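Local coordinates for putative membrane protein mmpL11 (Mycobacterium tuberculosis, PDB 4Y0L) that belongs to the RND family of membrane transporters and probably uses this periplasmic domain in the export of lipids to the mycobacterial cell envelope, at residues V4-D9 with A83-G88; G11-P16 with D45-A50; A23-R28 with P77-A82; Q31-V36 with R66-W71. One frame throughout, in Å; residues are numbered along the deposited sequence.

Contact 1: residues V4-D9 with A83-G88; sequences VLVRFD and AQVDVG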
loop_
_atom_site.group_PDB
_atom_site.type_symbol
_atom_site.label_atom_id
_atom_site.label_comp_id
_atom_site.label_asym_id
_atom_site.label_seq_id
_atom_site.Cartn_x
_atom_site.Cartn_y
_atom_site.Cartn_z
ATOM N N VAL A 4 1.810 5.095 -1.428
ATOM C CA VAL A 4 2.349 3.899 -0.787
ATOM C C VAL A 4 2.710 2.862 -1.847
ATOM O O VAL A 4 1.876 2.489 -2.671
ATOM C CB VAL A 4 1.350 3.289 0.217
ATOM C CG1 VAL A 4 1.901 1.998 0.819
ATOM C CG2 VAL A 4 1.032 4.287 1.316
ATOM N N LEU A 5 3.960 2.406 -1.812
ATOM C CA LEU A 5 4.475 1.457 -2.793
ATOM C C LEU A 5 4.722 0.093 -2.154
ATOM O O LEU A 5 5.392 -0.003 -1.128
ATOM C CB LEU A 5 5.771 1.988 -3.411
ATOM C CG LEU A 5 6.298 1.225 -4.628
ATOM C CD1 LEU A 5 5.462 1.534 -5.860
ATOM C CD2 LEU A 5 7.759 1.555 -4.871
ATOM N N VAL A 6 4.181 -0.954 -2.771
ATOM C CA VAL A 6 4.331 -2.314 -2.264
ATOM C C VAL A 6 5.087 -3.180 -3.269
ATOM O O VAL A 6 4.645 -3.346 -4.405
ATOM C CB VAL A 6 2.965 -2.964 -1.965
ATOM C CG1 VAL A 6 3.153 -4.258 -1.185
ATOM C CG2 VAL A 6 2.074 -2.005 -1.186
ATOM N N ARG A 7 6.222 -3.729 -2.843
ATOM C CA ARG A 7 7.035 -4.592 -3.698
ATOM C C ARG A 7 7.007 -6.027 -3.196
ATOM O O ARG A 7 7.072 -6.276 -1.991
ATOM C CB ARG A 7 8.485 -4.098 -3.763
ATOM C CG ARG A 7 8.658 -2.758 -4.461
ATOM C CD ARG A 7 9.240 -1.710 -3.531
ATOM N NE ARG A 7 10.700 -1.729 -3.515
ATOM C CZ ARG A 7 11.450 -1.148 -2.582
ATOM N NH1 ARG A 7 10.882 -0.508 -1.568
ATOM N NH2 ARG A 7 12.771 -1.215 -2.656
ATOM N N PHE A 8 6.914 -6.963 -4.137
ATOM C CA PHE A 8 6.929 -8.387 -3.833
ATOM C C PHE A 8 8.187 -9.038 -4.395
ATOM O O PHE A 8 8.727 -8.596 -5.409
ATOM C CB PHE A 8 5.684 -9.066 -4.398
ATOM C CG PHE A 8 4.405 -8.578 -3.790
ATOM C CD1 PHE A 8 3.956 -9.096 -2.588
ATOM C CD2 PHE A 8 3.651 -7.602 -4.419
ATOM C CE1 PHE A 8 2.777 -8.650 -2.022
ATOM C CE2 PHE A 8 2.471 -7.151 -3.859
ATOM C CZ PHE A 8 2.032 -7.677 -2.657
ATOM N N ASP A 9 8.640 -10.096 -3.733
ATOM C CA ASP A 9 9.902 -10.741 -4.073
ATOM C C ASP A 9 9.727 -11.830 -5.127
ATOM O O ASP A 9 10.672 -12.157 -5.844
ATOM C CB ASP A 9 10.546 -11.341 -2.821
ATOM C CG ASP A 9 11.930 -10.782 -2.545
ATOM O OD1 ASP A 9 12.668 -10.488 -3.510
ATOM O OD2 ASP A 9 12.283 -10.639 -1.355
ATOM N N ALA A 83 6.174 -8.692 2.292
ATOM C CA ALA A 83 6.227 -7.698 1.226
ATOM C C ALA A 83 6.861 -6.409 1.738
ATOM O O ALA A 83 6.748 -6.076 2.917
ATOM C CB ALA A 83 4.838 -7.427 0.675
ATOM N N GLN A 84 7.535 -5.694 0.842
ATOM C CA GLN A 84 8.201 -4.446 1.190
ATOM C C GLN A 84 7.255 -3.268 0.976
ATOM O O GLN A 84 6.614 -3.170 -0.066
ATOM C CB GLN A 84 9.469 -4.274 0.352
ATOM C CG GLN A 84 10.486 -3.312 0.938
ATOM C CD GLN A 84 11.795 -3.321 0.172
ATOM O OE1 GLN A 84 11.952 -4.056 -0.804
ATOM N NE2 GLN A 84 12.745 -2.502 0.611
ATOM N N VAL A 85 7.169 -2.388 1.970
ATOM C CA VAL A 85 6.306 -1.211 1.892
ATOM C C VAL A 85 7.114 0.064 2.107
ATOM O O VAL A 85 8.044 0.095 2.910
ATOM C CB VAL A 85 5.164 -1.277 2.935
ATOM C CG1 VAL A 85 4.359 0.024 2.959
ATOM C CG2 VAL A 85 4.247 -2.442 2.640
ATOM N N ASP A 86 6.745 1.114 1.379
ATOM C CA ASP A 86 7.371 2.421 1.523
ATOM C C ASP A 86 6.338 3.523 1.336
ATOM O O ASP A 86 5.560 3.496 0.383
ATOM C CB ASP A 86 8.508 2.594 0.515
ATOM C CG ASP A 86 9.716 1.741 0.847
ATOM O OD1 ASP A 86 10.588 2.217 1.605
ATOM O OD2 ASP A 86 9.795 0.597 0.351
ATOM N N VAL A 87 6.337 4.485 2.254
ATOM C CA VAL A 87 5.435 5.627 2.181
ATOM C C VAL A 87 6.187 6.861 1.684
ATOM O O VAL A 87 7.245 7.208 2.207
ATOM C CB VAL A 87 4.796 5.935 3.551
ATOM C CG1 VAL A 87 3.778 7.061 3.425
ATOM C CG2 VAL A 87 4.139 4.689 4.127
ATOM N N GLY A 88 5.633 7.518 0.671
ATOM C CA GLY A 88 6.229 8.726 0.134
ATOM C C GLY A 88 6.054 9.904 1.071
ATOM O O GLY A 88 6.825 10.865 1.032
HETATM O O HOH W 1 7.838 -0.266 -1.041
#

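Contact 2: residues G11-P16 with D45-A50; sequences GGASAP and DDNGSA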
loop_
_atom_site.group_PDB
_atom_site.type_symbol
_atom_site.label_atom_id
_atom_site.label_comp_id
_atom_site.label_asym_id
_atom_site.label_seq_id
_atom_site.Cartn_x
_atom_site.Cartn_y
_atom_site.Cartn_z
ATOM N N GLY A 11 7.085 -13.295 -8.306
ATOM C CA GLY A 11 5.939 -13.124 -9.178
ATOM C C GLY A 11 5.532 -11.672 -9.330
ATOM O O GLY A 11 6.083 -10.785 -8.675
ATOM N N GLY A 12 4.560 -11.429 -10.200
ATOM C CA GLY A 12 4.071 -10.085 -10.437
ATOM C C GLY A 12 3.171 -9.609 -9.318
ATOM O O GLY A 12 2.501 -10.411 -8.661
ATOM N N ALA A 13 3.154 -8.296 -9.104
ATOM C CA ALA A 13 2.356 -7.698 -8.041
ATOM C C ALA A 13 0.872 -8.002 -8.218
ATOM O O ALA A 13 0.144 -8.156 -7.238
ATOM C CB ALA A 13 2.582 -6.195 -7.998
ATOM N N SER A 14 0.431 -8.096 -9.469
ATOM C CA SER A 14 -0.980 -8.321 -9.769
ATOM C C SER A 14 -1.373 -9.793 -9.674
ATOM O O SER A 14 -2.525 -10.144 -9.926
ATOM C CB SER A 14 -1.319 -7.797 -11.166
ATOM O OG SER A 14 -0.787 -8.643 -12.165
ATOM N N ALA A 15 -0.422 -10.652 -9.318
ATOM C CA ALA A 15 -0.713 -12.070 -9.159
ATOM C C ALA A 15 -1.859 -12.250 -8.161
ATOM O O ALA A 15 -1.937 -11.514 -7.180
ATOM C CB ALA A 15 0.523 -12.820 -8.698
ATOM N N PRO A 16 -2.767 -13.211 -8.420
ATOM C CA PRO A 16 -3.883 -13.453 -7.495
ATOM C C PRO A 16 -3.426 -13.781 -6.074
ATOM O O PRO A 16 -4.105 -13.442 -5.104
ATOM C CB PRO A 16 -4.603 -14.655 -8.117
ATOM C CG PRO A 16 -4.253 -14.610 -9.548
ATOM C CD PRO A 16 -2.861 -14.059 -9.622
ATOM N N ASP A 45 4.099 -1.251 -15.134
ATOM C CA ASP A 45 4.120 -2.065 -16.347
ATOM C C ASP A 45 5.107 -3.220 -16.194
ATOM O O ASP A 45 5.032 -4.216 -16.912
ATOM C CB ASP A 45 4.483 -1.208 -17.560
ATOM C CG ASP A 45 3.741 0.116 -17.584
ATOM O OD1 ASP A 45 2.551 0.128 -17.964
ATOM O OD2 ASP A 45 4.350 1.145 -17.222
ATOM N N ASP A 46 6.031 -3.066 -15.250
ATOM C CA ASP A 46 6.983 -4.112 -14.901
ATOM C C ASP A 46 6.323 -5.177 -14.023
ATOM O O ASP A 46 6.792 -6.313 -13.943
ATOM C CB ASP A 46 8.184 -3.499 -14.176
ATOM C CG ASP A 46 9.315 -4.486 -13.972
ATOM O OD1 ASP A 46 9.415 -5.456 -14.752
ATOM O OD2 ASP A 46 10.111 -4.284 -13.030
ATOM N N ASN A 47 5.233 -4.790 -13.366
ATOM C CA ASN A 47 4.535 -5.640 -12.403
ATOM C C ASN A 47 5.445 -6.000 -11.231
ATOM O O ASN A 47 5.245 -7.014 -10.563
ATOM C CB ASN A 47 4.006 -6.914 -13.077
ATOM C CG ASN A 47 2.693 -7.403 -12.466
ATOM O OD1 ASN A 47 2.130 -6.771 -11.572
ATOM N ND2 ASN A 47 2.199 -8.530 -12.959
ATOM N N GLY A 48 6.447 -5.159 -10.987
ATOM C CA GLY A 48 7.340 -5.340 -9.858
ATOM C C GLY A 48 6.741 -4.789 -8.579
ATOM O O GLY A 48 7.058 -5.258 -7.483
ATOM N N SER A 49 5.861 -3.801 -8.722
ATOM C CA SER A 49 5.278 -3.122 -7.569
ATOM C C SER A 49 3.830 -2.707 -7.804
ATOM O O SER A 49 3.323 -2.764 -8.926
ATOM C CB SER A 49 6.105 -1.886 -7.217
ATOM O OG SER A 49 6.160 -0.991 -8.314
ATOM N N ALA A 50 3.176 -2.289 -6.724
ATOM C CA ALA A 50 1.820 -1.762 -6.785
ATOM C C ALA A 50 1.741 -0.443 -6.022
ATOM O O ALA A 50 2.124 -0.370 -4.854
ATOM C CB ALA A 50 0.832 -2.764 -6.214
#

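Contact 3: residues A23-R28 with P77-A82; sequences AAIRHR and PRVAGA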
loop_
_atom_site.group_PDB
_atom_site.type_symbol
_atom_site.label_atom_id
_atom_site.label_comp_id
_atom_site.label_asym_id
_atom_site.label_seq_id
_atom_site.Cartn_x
_atom_site.Cartn_y
_atom_site.Cartn_z
ATOM N N ALA A 23 -4.999 -5.928 -0.683
ATOM C CA ALA A 23 -6.314 -5.568 -0.160
ATOM C C ALA A 23 -6.240 -5.233 1.327
ATOM O O ALA A 23 -6.934 -4.336 1.806
ATOM C CB ALA A 23 -7.304 -6.695 -0.401
ATOM N N ALA A 24 -5.391 -5.955 2.052
ATOM C CA ALA A 24 -5.220 -5.725 3.486
ATOM C C ALA A 24 -4.527 -4.392 3.740
ATOM O O ALA A 24 -4.920 -3.640 4.627
ATOM C CB ALA A 24 -4.427 -6.862 4.118
ATOM N N ILE A 25 -3.491 -4.107 2.958
ATOM C CA ILE A 25 -2.769 -2.844 3.070
ATOM C C ILE A 25 -3.692 -1.682 2.726
ATOM O O ILE A 25 -3.699 -0.659 3.407
ATOM C CB ILE A 25 -1.530 -2.822 2.146
ATOM C CG1 ILE A 25 -0.502 -3.844 2.630
ATOM C CG2 ILE A 25 -0.890 -1.436 2.117
ATOM C CD1 ILE A 25 0.529 -4.216 1.594
ATOM N N ARG A 26 -4.469 -1.851 1.663
ATOM C CA ARG A 26 -5.402 -0.829 1.214
ATOM C C ARG A 26 -6.427 -0.500 2.300
ATOM O O ARG A 26 -6.735 0.666 2.547
ATOM C CB ARG A 26 -6.104 -1.296 -0.060
ATOM C CG ARG A 26 -7.101 -0.302 -0.623
ATOM C CD ARG A 26 -7.449 -0.628 -2.067
ATOM N NE ARG A 26 -8.363 0.357 -2.649
ATOM C CZ ARG A 26 -9.663 0.163 -2.866
ATOM N NH1 ARG A 26 -10.244 -0.992 -2.563
ATOM N NH2 ARG A 26 -10.390 1.135 -3.400
ATOM N N HIS A 27 -6.939 -1.538 2.951
ATOM C CA HIS A 27 -7.937 -1.387 4.006
ATOM C C HIS A 27 -7.381 -0.664 5.232
ATOM O O HIS A 27 -8.096 0.095 5.889
ATOM C CB HIS A 27 -8.475 -2.763 4.405
ATOM C CG HIS A 27 -9.384 -2.740 5.594
ATOM N ND1 HIS A 27 -8.940 -3.002 6.873
ATOM C CD2 HIS A 27 -10.711 -2.499 5.698
ATOM C CE1 HIS A 27 -9.955 -2.918 7.714
ATOM N NE2 HIS A 27 -11.042 -2.613 7.027
ATOM N N ARG A 28 -6.110 -0.899 5.544
ATOM C CA ARG A 28 -5.484 -0.260 6.696
ATOM C C ARG A 28 -5.186 1.210 6.407
ATOM O O ARG A 28 -5.252 2.054 7.301
ATOM C CB ARG A 28 -4.196 -0.989 7.084
ATOM C CG ARG A 28 -3.652 -0.606 8.457
ATOM C CD ARG A 28 -4.496 -1.199 9.575
ATOM N NE ARG A 28 -4.003 -0.830 10.903
ATOM C CZ ARG A 28 -4.630 -0.023 11.761
ATOM N NH1 ARG A 28 -5.804 0.524 11.463
ATOM N NH2 ARG A 28 -4.078 0.236 12.938
ATOM N N PRO A 77 3.556 -1.930 7.982
ATOM C CA PRO A 77 4.479 -3.073 7.939
ATOM C C PRO A 77 3.909 -4.341 8.575
ATOM O O PRO A 77 4.177 -5.431 8.066
ATOM C CB PRO A 77 5.695 -2.572 8.722
ATOM C CG PRO A 77 5.663 -1.102 8.554
ATOM C CD PRO A 77 4.210 -0.728 8.532
ATOM N N ARG A 78 3.146 -4.207 9.658
ATOM C CA ARG A 78 2.503 -5.365 10.281
ATOM C C ARG A 78 1.647 -6.091 9.258
ATOM O O ARG A 78 1.638 -7.318 9.182
ATOM C CB ARG A 78 1.606 -4.967 11.458
ATOM C CG ARG A 78 2.085 -3.836 12.349
ATOM C CD ARG A 78 1.103 -3.691 13.507
ATOM N NE ARG A 78 1.150 -2.391 14.171
ATOM C CZ ARG A 78 2.153 -1.970 14.935
ATOM N NH1 ARG A 78 3.222 -2.733 15.120
ATOM N NH2 ARG A 78 2.093 -0.775 15.505
ATOM N N VAL A 79 0.922 -5.296 8.480
ATOM C CA VAL A 79 -0.076 -5.790 7.544
ATOM C C VAL A 79 0.561 -6.373 6.288
ATOM O O VAL A 79 0.015 -7.286 5.675
ATOM C CB VAL A 79 -1.048 -4.649 7.149
ATOM C CG1 VAL A 79 -2.078 -5.122 6.139
ATOM C CG2 VAL A 79 -1.733 -4.094 8.388
ATOM N N ALA A 80 1.720 -5.844 5.911
ATOM C CA ALA A 80 2.354 -6.217 4.650
ATOM C C ALA A 80 3.075 -7.558 4.754
ATOM O O ALA A 80 3.174 -8.295 3.774
ATOM C CB ALA A 80 3.317 -5.133 4.214
ATOM N N GLY A 81 3.577 -7.873 5.944
ATOM C CA GLY A 81 4.281 -9.124 6.159
ATOM C C GLY A 81 5.626 -9.134 5.460
ATOM O O GLY A 81 6.468 -8.273 5.710
ATOM N N ALA A 82 5.826 -10.108 4.577
ATOM C CA ALA A 82 7.106 -10.269 3.894
ATOM C C ALA A 82 7.281 -9.243 2.777
ATOM O O ALA A 82 8.404 -8.954 2.361
ATOM C CB ALA A 82 7.231 -11.677 3.340
#

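Contact 4: residues Q31-V36 with R66-W71; sequences QAPNVV and RDTITW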
loop_
_atom_site.group_PDB
_atom_site.type_symbol
_atom_site.label_atom_id
_atom_site.label_comp_id
_atom_site.label_asym_id
_atom_site.label_seq_id
_atom_site.Cartn_x
_atom_site.Cartn_y
_atom_site.Cartn_z
ATOM N N GLN A 31 -8.038 3.484 7.022
ATOM C CA GLN A 31 -8.280 3.722 8.441
ATOM C C GLN A 31 -7.372 4.813 9.002
ATOM O O GLN A 31 -7.567 5.272 10.128
ATOM C CB GLN A 31 -8.083 2.428 9.233
ATOM C CG GLN A 31 -9.300 1.518 9.238
ATOM C CD GLN A 31 -8.997 0.138 9.789
ATOM O OE1 GLN A 31 -7.837 -0.225 9.986
ATOM N NE2 GLN A 31 -10.044 -0.640 10.044
ATOM N N ALA A 32 -6.379 5.224 8.219
ATOM C CA ALA A 32 -5.431 6.242 8.657
ATOM C C ALA A 32 -6.137 7.574 8.918
ATOM O O ALA A 32 -7.206 7.832 8.362
ATOM C CB ALA A 32 -4.333 6.418 7.619
ATOM N N PRO A 33 -5.545 8.422 9.775
ATOM C CA PRO A 33 -6.154 9.723 10.080
ATOM C C PRO A 33 -6.318 10.607 8.848
ATOM O O PRO A 33 -5.445 10.632 7.985
ATOM C CB PRO A 33 -5.167 10.353 11.073
ATOM C CG PRO A 33 -3.891 9.600 10.897
ATOM C CD PRO A 33 -4.297 8.213 10.527
ATOM N N ASN A 34 -7.449 11.302 8.763
ATOM C CA ASN A 34 -7.698 12.267 7.694
ATOM C C ASN A 34 -7.718 11.660 6.284
ATOM O O ASN A 34 -7.840 12.387 5.299
ATOM C CB ASN A 34 -6.652 13.387 7.756
ATOM C CG ASN A 34 -6.572 14.035 9.128
ATOM O OD1 ASN A 34 -7.560 14.084 9.861
ATOM N ND2 ASN A 34 -5.393 14.537 9.483
ATOM N N VAL A 35 -7.596 10.337 6.186
ATOM C CA VAL A 35 -7.736 9.639 4.908
ATOM C C VAL A 35 -9.219 9.427 4.625
ATOM O O VAL A 35 -9.977 9.078 5.529
ATOM C CB VAL A 35 -6.984 8.283 4.915
ATOM C CG1 VAL A 35 -7.509 7.334 3.839
ATOM C CG2 VAL A 35 -5.498 8.508 4.719
ATOM N N VAL A 36 -9.632 9.647 3.380
ATOM C CA VAL A 36 -11.040 9.516 3.020
ATOM C C VAL A 36 -11.240 8.644 1.778
ATOM O O VAL A 36 -12.247 7.942 1.664
ATOM C CB VAL A 36 -11.676 10.913 2.809
ATOM C CG1 VAL A 36 -10.936 11.710 1.746
ATOM C CG2 VAL A 36 -13.148 10.796 2.464
ATOM N N ARG A 66 1.787 15.150 7.737
ATOM C CA ARG A 66 2.841 14.547 8.549
ATOM C C ARG A 66 2.344 13.385 9.407
ATOM O O ARG A 66 2.936 12.306 9.401
ATOM C CB ARG A 66 3.491 15.604 9.430
ATOM N N ASP A 67 1.259 13.609 10.142
ATOM C CA ASP A 67 0.746 12.609 11.077
ATOM C C ASP A 67 0.300 11.332 10.371
ATOM O O ASP A 67 0.286 10.258 10.971
ATOM C CB ASP A 67 -0.420 13.185 11.887
ATOM C CG ASP A 67 0.000 13.648 13.273
ATOM O OD1 ASP A 67 1.171 14.050 13.446
ATOM O OD2 ASP A 67 -0.845 13.611 14.192
ATOM N N THR A 68 -0.059 11.447 9.097
ATOM C CA THR A 68 -0.517 10.294 8.333
ATOM C C THR A 68 0.643 9.402 7.906
ATOM O O THR A 68 0.581 8.183 8.059
ATOM C CB THR A 68 -1.296 10.727 7.081
ATOM O OG1 THR A 68 -0.483 11.591 6.278
ATOM C CG2 THR A 68 -2.559 11.449 7.485
ATOM N N ILE A 69 1.697 10.009 7.370
ATOM C CA ILE A 69 2.845 9.251 6.881
ATOM C C ILE A 69 3.495 8.467 8.021
ATOM O O ILE A 69 3.815 7.290 7.865
ATOM C CB ILE A 69 3.890 10.178 6.206
ATOM C CG1 ILE A 69 3.512 10.449 4.748
ATOM C CG2 ILE A 69 5.283 9.547 6.205
ATOM C CD1 ILE A 69 2.157 11.083 4.542
ATOM N N THR A 70 3.687 9.121 9.163
ATOM C CA THR A 70 4.304 8.468 10.314
ATOM C C THR A 70 3.406 7.348 10.835
ATOM O O THR A 70 3.890 6.312 11.291
ATOM C CB THR A 70 4.597 9.472 11.456
ATOM O OG1 THR A 70 5.241 8.793 12.541
ATOM C CG2 THR A 70 3.318 10.127 11.962
ATOM N N TRP A 71 2.097 7.562 10.755
ATOM C CA TRP A 71 1.126 6.557 11.168
ATOM C C TRP A 71 1.220 5.326 10.269
ATOM O O TRP A 71 1.247 4.195 10.750
ATOM C CB TRP A 71 -0.289 7.139 11.130
ATOM C CG TRP A 71 -1.350 6.200 11.615
ATOM C CD1 TRP A 71 -1.903 6.164 12.861
ATOM C CD2 TRP A 71 -1.993 5.163 10.860
ATOM N NE1 TRP A 71 -2.849 5.171 12.931
ATOM C CE2 TRP A 71 -2.923 4.541 11.718
ATOM C CE3 TRP A 71 -1.872 4.700 9.546
ATOM C CZ2 TRP A 71 -3.727 3.482 11.304
ATOM C CZ3 TRP A 71 -2.671 3.645 9.138
ATOM C CH2 TRP A 71 -3.587 3.049 10.014
#

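Contact 1: residues V4-D9 with A83-G88
Val4 to Arg7 and Gln84 to Val87 run side by side as antiparallel strands, their axes 165° apart in direction and 4.8 Å apart at closest approach. Two hydrogen-bonded pairs join them. Leu5 and Asp86 exchange bonds through both backbones, Leu5 N to Asp86 O at 2.9 Å, and Arg7 and Gln84 do the same. Between and beyond them, Val4 with Val87 and Val6 with Val85 are non-hydrogen-bonded pairs, where CA-H groups of Val4, Val6 and Val85 lean on opposite carbonyls. The valines fill the face covered by helices 19-29 and 66-80; Val4 CG1 meets Val85 CG1 at 3.8 Å. Beta-branched and wholly apolar, they suit both strand backbone and core. At the end of this face Ala83 is small enough to take Phe8 CE1 against its CB at 3.6 Å.

The other face carries Leu5 and the polar chains of Arg7, Gln84 and Asp86. The Arg7 chain bends at chi2 and again at chi3 (87°), which places NE, and its guanidinium stacks on the Gln84 amide with the planes 22° apart. Gln84 OE1 sits 3.4 Å above the Arg7 guanidinium centre, while Asp86 approaches the edge, OD2 reaching Arg7 NH1 at 2.5 Å in a salt bridge whose exact length is doubtful. A water lies between Leu5 O and Asp86 OD2, though its equally short distances leave details uncertain. The polar chains thus meet between strand 2-7 and the outermost strand 84-87, where Arg7 gains a stacked amide and a carboxylate; the latter would be expected to stabilise its positive charge.

Contact 2: residues G11-P16 with D45-A50
A type I beta turn, Gly12 to Ala15, in the connection from strand 2-7 to helix 19-29 of this ferredoxin-like domain is held by Asn47, which lies in the loop of the beta hairpin formed by strands 37-43 and 49-55. Asn47 uses backbone and side chain together. Asn47 O accepts a hydrogen bond from Ala13 N at 2.9 Å, and Asn47 OD1 one from Ser14 N at 3.0 Å, the latter donor tilted 25° from the amide plane. Asparagine suits the place twice over: it tolerates the positive phi found here (61°), and its amide offers both an acceptor and a donor to the turn.

Gly12 has no side chain, which lets the Asn47 amide lie close, Asn47 ND2 being 3.5 Å from Gly12 CA. Ala13 points its methyl at the start of strand 49-55, where Ala13 CB touches Ser49 O at 3.6 Å and Ala50 CB at 4.2 Å; Phe43 and Phe8 also border this small buried group. Ser14, by contrast, is exposed and offers a short hydroxyl. With chi1 at 73°, Ser14 OG stands between its own backbone N and carbonyl carbon and receives the Asn47 ND2 hydrogen bond at 3.1 Å.

Contact 3: residues A23-R28 with P77-A82
Val79 pushes its two methyl groups toward helix 19-29, CG1 against Ala24 and Ile25, CG2 against the aliphatic part of Arg28. CG1 stands anti to the Val79 backbone N (chi1 178°), and Val79 CG1 reaches the backbone of the facing helix, 3.5 Å from Ala24 C and 3.6 Å from Ala24 CB. A side chain as small as alanine permits this close approach of the two helices, whose nearest CA atoms, those of Ile25 and Val79, are 6.0 Å apart. Ile25 turns CG1 beside its own backbone N (chi1 -67°), and the near-extended second torsion carries CD1 to Ala80 CB at 3.9 Å. The longer branch of isoleucine thus spans to the small methyl of Ala80.

Arg28 contributes carbon rather than charge to the meeting. Arg28 CG lies anti to the backbone N and 4.0 Å from Val79 CG2, and the bend at chi2 (73°) swings CD onward, the chain crossing Val79 at about a right angle. The guanidinium continues past the valine to Gln31 OE1 through NH1 and to Gln75 OE1 through NH2. Arg78 NE also binds Gln75 OE1, so one amide oxygen lies between two probably positive groups.

Gly81, with its positive phi, closes helix 66-80 just after the contact. The whole joins the two helices that pack on one face of the antiparallel sheet: Ile25 rests on Leu52 of strand 49-55, and Arg28 reaches across to Trp71 and Leu76 of helix 66-80.

Contact 4: residues Q31-V36 with R66-W71
One face of the Trp71 indole receives two carbons of the loop that follows helix 19-29: Ala32 CA over the six-membered ring and Pro33 CD over the five-membered ring. Each sits 3.8 Å from its centroid and 11° off the ring normal, so both are CH-pi contacts over the face. Trp71 CB points toward the loop, and CG stands anti to the backbone N (chi1 -177°). The methyl of Ala32 adds to the cover, with Ala32 CB 3.6 Å from Trp71 CE3.

Ala32 and Pro33 begin a type II beta turn ending at Val35. Proline suits its second position, where its fixed phi is already right, and Asn34 takes the positive phi of the third. One turn of helix before Trp71, Thr68 meets Pro33 with its methyl, Thr68 CG2 lying 4.1 Å from Pro33 CG, while Thr68 OG1 is hydrogen-bonded to Ala65 O, just before the helical segment.

No hydrogen bond crosses between the segments. Attraction probably comes from apolar burial and from C-H groups bonded to backbone nitrogens, whose hydrogens should be slightly positive and so suit the electron-rich indole face.

Contact 1 closes the chain from first strand to last, and the other three are nested inside that loop. Contact 2 joins it through the sheet, Val6 O probably accepting a hydrogen bond from Ala50 N at 2.9 Å. Contact 3 sits on the valine face of contact 1, where Val85 CG2 packs on Ala80 CB, and touches contact 4 through Arg28 O and Trp71 CH2, 3.3 Å apart. Contacts 2 and 4, with centres about 26 Å apart, lie on opposite sides of the domain's centre, and each joins a loop flanking helix 19-29 to another part of the fold. A sulfate ion, probably from the crystallisation liquor, comes within about 5 Å of Gly48 in contact 2.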